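Local atomic coordinates of fimbrial structural subunit (Actinomyces naeslundii, PDB entry 3QDH), a protein that builds the shaft of type 2 fimbriae and serves as an adhesin, mediating interactions of Actinomyces with streptococci and host cells in oral biofilms. Residues Glu12-Leu15 with Asn16-Val20; Val62-Glu65 with Gly66-Leu69; Pro33-Asp36 with Ala37-Tyr41. All blocks are in the same frame, centred on the assembly; numbering follows the deposited sequence.

Contact 1 of 3, residues Glu12-Leu15 with Asn16-Val20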
loop_
_atom_site.group_PDB
_atom_site.type_symbol
_atom_site.label_atom_id
_atom_site.label_comp_id
_atom_site.label_asym_id
_atom_site.label_seq_id
_atom_site.Cartn_x
_atom_site.Cartn_y
_atom_site.Cartn_z
ATOM N N GLU A 12 -2.456 -6.002 4.683
ATOM C CA GLU A 12 -3.849 -6.125 4.221
ATOM C C GLU A 12 -4.357 -4.761 3.767
ATOM O O GLU A 12 -4.508 -3.859 4.593
ATOM C CB GLU A 12 -4.747 -6.566 5.377
ATOM C CG GLU A 12 -5.014 -8.036 5.536
ATOM C CD GLU A 12 -6.248 -8.272 6.400
ATOM O OE1 GLU A 12 -6.100 -8.468 7.634
ATOM O OE2 GLU A 12 -7.371 -8.228 5.850
ATOM N N GLN A 13 -4.648 -4.604 2.479
ATOM C CA GLN A 13 -5.099 -3.303 1.967
ATOM C C GLN A 13 -6.378 -2.772 2.640
ATOM O O GLN A 13 -6.552 -1.555 2.769
ATOM C CB GLN A 13 -5.266 -3.323 0.441
ATOM C CG GLN A 13 -5.322 -1.929 -0.193
ATOM C CD GLN A 13 -4.087 -1.080 0.121
ATOM O OE1 GLN A 13 -2.964 -1.587 0.175
ATOM N NE2 GLN A 13 -4.295 0.215 0.323
ATOM N N LYS A 14 -7.246 -3.690 3.069
ATOM C CA LYS A 14 -8.469 -3.363 3.817
ATOM C C LYS A 14 -8.195 -2.399 4.974
ATOM O O LYS A 14 -8.936 -1.437 5.186
ATOM C CB LYS A 14 -9.118 -4.647 4.346
ATOM C CG LYS A 14 -10.465 -4.439 5.020
ATOM C CD LYS A 14 -11.221 -5.753 5.202
ATOM C CE LYS A 14 -12.404 -5.595 6.158
ATOM N NZ LYS A 14 -13.318 -4.472 5.788
ATOM N N LEU A 15 -7.112 -2.660 5.704
ATOM C CA LEU A 15 -6.724 -1.849 6.858
ATOM C C LEU A 15 -6.355 -0.415 6.496
ATOM O O LEU A 15 -6.318 0.462 7.364
ATOM C CB LEU A 15 -5.555 -2.507 7.585
ATOM C CG LEU A 15 -5.709 -3.966 8.016
ATOM C CD1 LEU A 15 -4.426 -4.425 8.701
ATOM C CD2 LEU A 15 -6.931 -4.181 8.921
ATOM N N ASN A 16 -6.082 -0.176 5.216
ATOM C CA ASN A 16 -5.652 1.139 4.761
ATOM C C ASN A 16 -6.616 1.804 3.771
ATOM O O ASN A 16 -6.532 3.010 3.533
ATOM C CB ASN A 16 -4.229 1.062 4.193
ATOM C CG ASN A 16 -3.215 0.541 5.217
ATOM O OD1 ASN A 16 -2.509 -0.448 4.968
ATOM N ND2 ASN A 16 -3.153 1.194 6.379
ATOM N N GLY A 17 -7.536 1.020 3.212
ATOM C CA GLY A 17 -8.546 1.560 2.293
ATOM C C GLY A 17 -8.384 1.055 0.871
ATOM O O GLY A 17 -7.267 0.970 0.352
ATOM N N TYR A 18 -9.511 0.722 0.244
ATOM C CA TYR A 18 -9.532 0.119 -1.087
ATOM C C TYR A 18 -9.346 1.110 -2.231
ATOM O O TYR A 18 -9.042 0.708 -3.355
ATOM C CB TYR A 18 -10.855 -0.606 -1.321
ATOM C CG TYR A 18 -11.135 -1.758 -0.398
ATOM C CD1 TYR A 18 -10.289 -2.868 -0.359
ATOM C CD2 TYR A 18 -12.270 -1.756 0.416
ATOM C CE1 TYR A 18 -10.552 -3.932 0.480
ATOM C CE2 TYR A 18 -12.547 -2.817 1.260
ATOM C CZ TYR A 18 -11.682 -3.903 1.286
ATOM O OH TYR A 18 -11.949 -4.962 2.116
ATOM N N GLY A 19 -9.557 2.393 -1.960
ATOM C CA GLY A 19 -9.571 3.397 -3.022
ATOM C C GLY A 19 -8.301 4.202 -3.177
ATOM O O GLY A 19 -7.487 4.291 -2.255
ATOM N N VAL A 20 -8.145 4.786 -4.362
ATOM C CA VAL A 20 -7.087 5.743 -4.655
ATOM C C VAL A 20 -7.046 6.849 -3.586
ATOM O O VAL A 20 -8.092 7.337 -3.139
ATOM C CB VAL A 20 -7.257 6.319 -6.098
ATOM C CG1 VAL A 20 -8.616 7.028 -6.273
ATOM C CG2 VAL A 20 -6.116 7.230 -6.475
HETATM O O HOH W 1 -1.563 -1.756 2.569
#
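Gln-13 through Leu-15 curl with helical backbone angles but never make a regular helix, and the turn closes when Gln-13 O accepts both Asn-16 N and Gly-17 N. Each donor lies 2.8 Å from Gln-13 O, so one carbonyl holds two successive amides. Gly-17 then breaks the curl. With phi at 113° it bends the chain out of the turn, through a conformation suited to a residue lacking CB.

The Gln-13 side chain fastens the exit. Its CG is anti to the backbone N (chi1 -163°) and the chain folds at chi2, 57°, which carries the amide back along the turn until Gln-13 NE2 donates to Gly-17 O at 3.1 Å. That bond is nearly straight and lies in the plane of the Gln-13 amide; NE2 also bonds Leu-23 O, so the two carbonyls fix how the amide is turned. Its oxygen faces a water 2.8 Å from Gln-13 OE1 and 2.9 Å from Asn-16 OD1. The water is placed to donate to either, though it cannot serve every acceptor around it at once.

Across the turn, Lys-14 and Tyr-18 run side by side in the same direction. The phenol oxygen, Tyr-18 OH, touches Lys-14 CD at 3.3 Å, and its hydrogen-bond partner is Asp-238.

This loop joins strands 7-8 and 23-31 and reaches into the SpaA-like part of the chain. Tyr-18 rests on strand 245-254 and, like Gln-13, on Phe-227 of strand 220-230; backbone bonds from Tyr-18 to Phe-227 and from Val-20 to Gly-225 tie the loop to that same strand.

Contact 2 of 3, residues Val62-Glu65 with Gly66-Leu69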
loop_
_atom_site.group_PDB
_atom_site.type_symbol
_atom_site.label_atom_id
_atom_site.label_comp_id
_atom_site.label_asym_id
_atom_site.label_seq_id
_atom_site.Cartn_x
_atom_site.Cartn_y
_atom_site.Cartn_z
ATOM N N VAL A 62 9.353 1.941 13.044
ATOM C CA VAL A 62 10.707 1.394 13.069
ATOM C C VAL A 62 10.833 0.596 14.353
ATOM O O VAL A 62 10.450 1.084 15.419
ATOM C CB VAL A 62 11.769 2.503 13.027
ATOM C CG1 VAL A 62 13.181 1.894 13.000
ATOM C CG2 VAL A 62 11.555 3.393 11.800
ATOM N N SER A 63 11.335 -0.635 14.244
ATOM C CA SER A 63 11.349 -1.547 15.381
ATOM C C SER A 63 12.572 -2.446 15.434
ATOM O O SER A 63 13.157 -2.790 14.411
ATOM C CB SER A 63 10.090 -2.425 15.375
ATOM O OG SER A 63 8.930 -1.620 15.216
ATOM N N LEU A 64 12.947 -2.821 16.652
ATOM C CA LEU A 64 13.900 -3.887 16.868
ATOM C C LEU A 64 13.202 -4.889 17.773
ATOM O O LEU A 64 12.866 -4.573 18.920
ATOM C CB LEU A 64 15.181 -3.369 17.529
ATOM C CG LEU A 64 16.195 -4.447 17.950
ATOM C CD1 LEU A 64 16.672 -5.317 16.774
ATOM C CD2 LEU A 64 17.386 -3.812 18.684
ATOM N N GLU A 65 12.978 -6.088 17.246
ATOM C CA GLU A 65 12.197 -7.117 17.935
ATOM C C GLU A 65 12.734 -7.412 19.335
ATOM O O GLU A 65 13.931 -7.663 19.509
ATOM C CB GLU A 65 12.191 -8.384 17.089
ATOM C CG GLU A 65 11.351 -9.518 17.629
ATOM C CD GLU A 65 11.665 -10.830 16.948
ATOM O OE1 GLU A 65 12.697 -10.922 16.228
ATOM O OE2 GLU A 65 10.874 -11.779 17.144
ATOM N N GLY A 66 11.836 -7.378 20.322
ATOM C CA GLY A 66 12.180 -7.697 21.706
ATOM C C GLY A 66 12.678 -6.498 22.498
ATOM O O GLY A 66 13.059 -6.638 23.664
ATOM N N THR A 67 12.655 -5.329 21.855
ATOM C CA THR A 67 13.216 -4.084 22.373
ATOM C C THR A 67 12.204 -2.970 22.141
ATOM O O THR A 67 11.366 -3.072 21.242
ATOM C CB THR A 67 14.552 -3.752 21.634
ATOM O OG1 THR A 67 15.621 -4.455 22.265
ATOM C CG2 THR A 67 14.875 -2.264 21.631
ATOM N N THR A 68 12.261 -1.921 22.960
ATOM C CA THR A 68 11.572 -0.683 22.642
ATOM C C THR A 68 12.628 0.385 22.337
ATOM O O THR A 68 13.417 0.763 23.210
ATOM C CB THR A 68 10.599 -0.222 23.762
ATOM O OG1 THR A 68 9.645 -1.259 24.007
ATOM C CG2 THR A 68 9.847 1.026 23.329
ATOM N N LEU A 69 12.658 0.820 21.072
ATOM C CA LEU A 69 13.573 1.870 20.618
ATOM C C LEU A 69 13.145 3.235 21.138
ATOM O O LEU A 69 11.979 3.442 21.473
ATOM C CB LEU A 69 13.600 1.916 19.086
ATOM C CG LEU A 69 14.068 0.682 18.316
ATOM C CD1 LEU A 69 13.806 0.898 16.823
ATOM C CD2 LEU A 69 15.554 0.378 18.569
HETATM O O HOH W 2 11.245 -1.878 18.822
HETATM O O HOH W 3 15.848 -6.826 21.116
#
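Where Leu-64 meets Thr-67, the flat groups are the peptides of the type II turn that runs from one to the other. Its central peptide carries Glu-65 O, which receives a hydrogen from a water 2.6 Å away; the same water bonds Thr-67 OG1. Gly-66, at phi 88°, has no CB to collide with Glu-65 O. The closing bond, Thr-67 N to Leu-64 O at 3.0 Å, is bent and weak.

At the end of the turn a second water bridges Leu-64 N and Thr-67 O, which do not bond directly: it accepts from Leu-64 N at 2.9 Å and donates to Thr-67 O at 2.7 Å. Leu-69 points toward the strand and spreads its two methyls: CD2 lies 3.9 Å from Leu-64 CB, while CD1 meets Val-62 CG1 at 4.0 Å.

Strand 57-64 is paired here with 102-111 through Ser-63 and Ser-104. Arg-94 of helix 89-96 lies against Leu-64, Thr-67 and Leu-69, and Tyr-74, at the start of strand 74-79, touches Val-62 and Leu-69 close to the zinc ligand Asp-73.

Contact 3 of 3, residues Pro33-Asp36 with Ala37-Tyr41; sequences PTLD and AKSFY
Tyr-41 OH donates to a water 2.7 Å away, and that water in turn donates to Pro-33 O at 2.8 Å, so the phenol and the backbone of the incoming loop are linked through one molecule. The motif is a loop folded back on the strand it leads into: a type I turn from Asp-36 to Ser-39 starts strand 39-49 in the first module of this chain, which is itself a C-terminal piece of FimA; the module probably has the CnaA-type fold. The turn is closed by Ser-39 N donating to Asp-36 O at 3.0 Å, a fairly straight bond.

Pro-33 and Tyr-41 approach from opposite directions. The pyrrolidine comes to the rim of the phenol, with Pro-33 CD 3.1 Å from Tyr-41 OH and Pro-33 CG near the plane of the ring. The bridging water also lies in that plane, at the edge. Leu-35 reaches from the loop toward the strand, its CB and CD1 close to Ser-39 O; with CG beside its own backbone N (chi1 -54°), its branch is directed at the tyrosine and crosses it at about a right angle.

Thr-129 of strand 118-131 touches Leu-35, Ser-39 and Tyr-41, while Leu-92 and Ile-95 of helix 89-96 meet Tyr-41. Lys-96 from that helix bonds the carbonyls of Ala-37 and Ser-39 and makes a cation-pi contact with Phe-40. Over one face of the phenol sits a CH-pi contact: Leu-35 CD1, 3.9 Å from the centroid of the Tyr-41 ring, is shifted toward the rim and reaches Tyr-41 CE2 at 3.6 Å.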
loop_
_atom_site.group_PDB
_atom_site.type_symbol
_atom_site.label_atom_id
_atom_site.label_comp_id
_atom_site.label_asym_id
_atom_site.label_seq_id
_atom_site.Cartn_x
_atom_site.Cartn_y
_atom_site.Cartn_z
ATOM N N PRO A 33 22.414 -10.171 12.185
ATOM C CA PRO A 33 23.430 -11.221 12.271
ATOM C C PRO A 33 24.015 -11.345 13.678
ATOM O O PRO A 33 23.853 -10.447 14.509
ATOM C CB PRO A 33 24.517 -10.748 11.299
ATOM C CG PRO A 33 24.352 -9.293 11.225
ATOM C CD PRO A 33 22.874 -9.021 11.384
ATOM N N THR A 34 24.686 -12.465 13.924
ATOM C CA THR A 34 25.428 -12.683 15.154
ATOM C C THR A 34 26.861 -12.223 14.916
ATOM O O THR A 34 27.596 -12.838 14.149
ATOM C CB THR A 34 25.374 -14.170 15.567
ATOM O OG1 THR A 34 24.002 -14.572 15.657
ATOM C CG2 THR A 34 26.026 -14.373 16.917
ATOM N N LEU A 35 27.245 -11.113 15.540
ATOM C CA LEU A 35 28.577 -10.568 15.324
ATOM C C LEU A 35 29.543 -11.114 16.368
ATOM O O LEU A 35 29.154 -11.358 17.510
ATOM C CB LEU A 35 28.563 -9.028 15.345
ATOM C CG LEU A 35 27.605 -8.263 14.417
ATOM C CD1 LEU A 35 27.838 -6.760 14.521
ATOM C CD2 LEU A 35 27.682 -8.715 12.962
ATOM N N ASP A 36 30.796 -11.315 15.963
ATOM C CA ASP A 36 31.872 -11.577 16.919
ATOM C C ASP A 36 31.936 -10.444 17.927
ATOM O O ASP A 36 31.557 -9.304 17.613
ATOM C CB ASP A 36 33.221 -11.668 16.207
ATOM C CG ASP A 36 33.306 -12.839 15.266
ATOM O OD1 ASP A 36 32.461 -13.759 15.364
ATOM O OD2 ASP A 36 34.231 -12.848 14.422
ATOM N N ALA A 37 32.429 -10.759 19.121
ATOM C CA ALA A 37 32.613 -9.780 20.194
ATOM C C ALA A 37 33.236 -8.455 19.723
ATOM O O ALA A 37 32.768 -7.389 20.110
ATOM C CB ALA A 37 33.446 -10.390 21.332
ATOM N N LYS A 38 34.264 -8.530 18.872
ATOM C CA LYS A 38 35.003 -7.333 18.439
ATOM C C LYS A 38 34.659 -6.884 17.010
ATOM O O LYS A 38 35.450 -6.199 16.356
ATOM C CB LYS A 38 36.525 -7.549 18.582
ATOM C CG LYS A 38 37.028 -7.708 20.025
ATOM C CD LYS A 38 36.951 -6.382 20.788
ATOM C CE LYS A 38 37.798 -6.404 22.060
ATOM N NZ LYS A 38 37.541 -5.189 22.905
ATOM N N SER A 39 33.481 -7.277 16.530
ATOM C CA SER A 39 32.980 -6.827 15.231
ATOM C C SER A 39 31.854 -5.819 15.466
ATOM O O SER A 39 30.929 -6.085 16.244
ATOM C CB SER A 39 32.493 -8.036 14.414
ATOM O OG SER A 39 31.801 -7.628 13.246
ATOM N N PHE A 40 31.937 -4.660 14.812
ATOM C CA PHE A 40 30.960 -3.591 15.013
ATOM C C PHE A 40 30.384 -3.097 13.704
ATOM O O PHE A 40 31.062 -3.146 12.684
ATOM C CB PHE A 40 31.609 -2.401 15.728
ATOM C CG PHE A 40 32.269 -2.766 17.023
ATOM C CD1 PHE A 40 31.558 -2.714 18.216
ATOM C CD2 PHE A 40 33.596 -3.176 17.044
ATOM C CE1 PHE A 40 32.166 -3.062 19.432
ATOM C CE2 PHE A 40 34.218 -3.533 18.249
ATOM C CZ PHE A 40 33.498 -3.472 19.443
ATOM N N TYR A 41 29.137 -2.621 13.738
ATOM C CA TYR A 41 28.540 -1.929 12.584
ATOM C C TYR A 41 29.191 -0.575 12.308
ATOM O O TYR A 41 29.350 0.247 13.214
ATOM C CB TYR A 41 27.036 -1.707 12.770
ATOM C CG TYR A 41 26.246 -2.996 12.758
ATOM C CD1 TYR A 41 26.042 -3.705 11.571
ATOM C CD2 TYR A 41 25.712 -3.512 13.942
ATOM C CE1 TYR A 41 25.314 -4.905 11.566
ATOM C CE2 TYR A 41 24.976 -4.698 13.947
ATOM C CZ TYR A 41 24.790 -5.388 12.761
ATOM O OH TYR A 41 24.085 -6.564 12.797
HETATM O O HOH W 4 23.530 -7.734 15.132
#

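Overall arrangement
All three are local folds of the first module of this chain, spread along its length. Contact 1, partly buried and with its centre about 7 Å from the centre of the chain, meets the SpaA-like part and depends on direct hydrogen bonds to main-chain carbonyls. Contacts 2 and 3 are surface turns on the far portion of the module, their centres about 19 Å apart; without touching, they share helix 89-96 as a neighbour. Contact 2 leaves a strand through a type II turn and relies on leucine packing and waters near the zinc site, whereas contact 3 enters a strand through a type I turn and packs against an aromatic ring, farther from the metal.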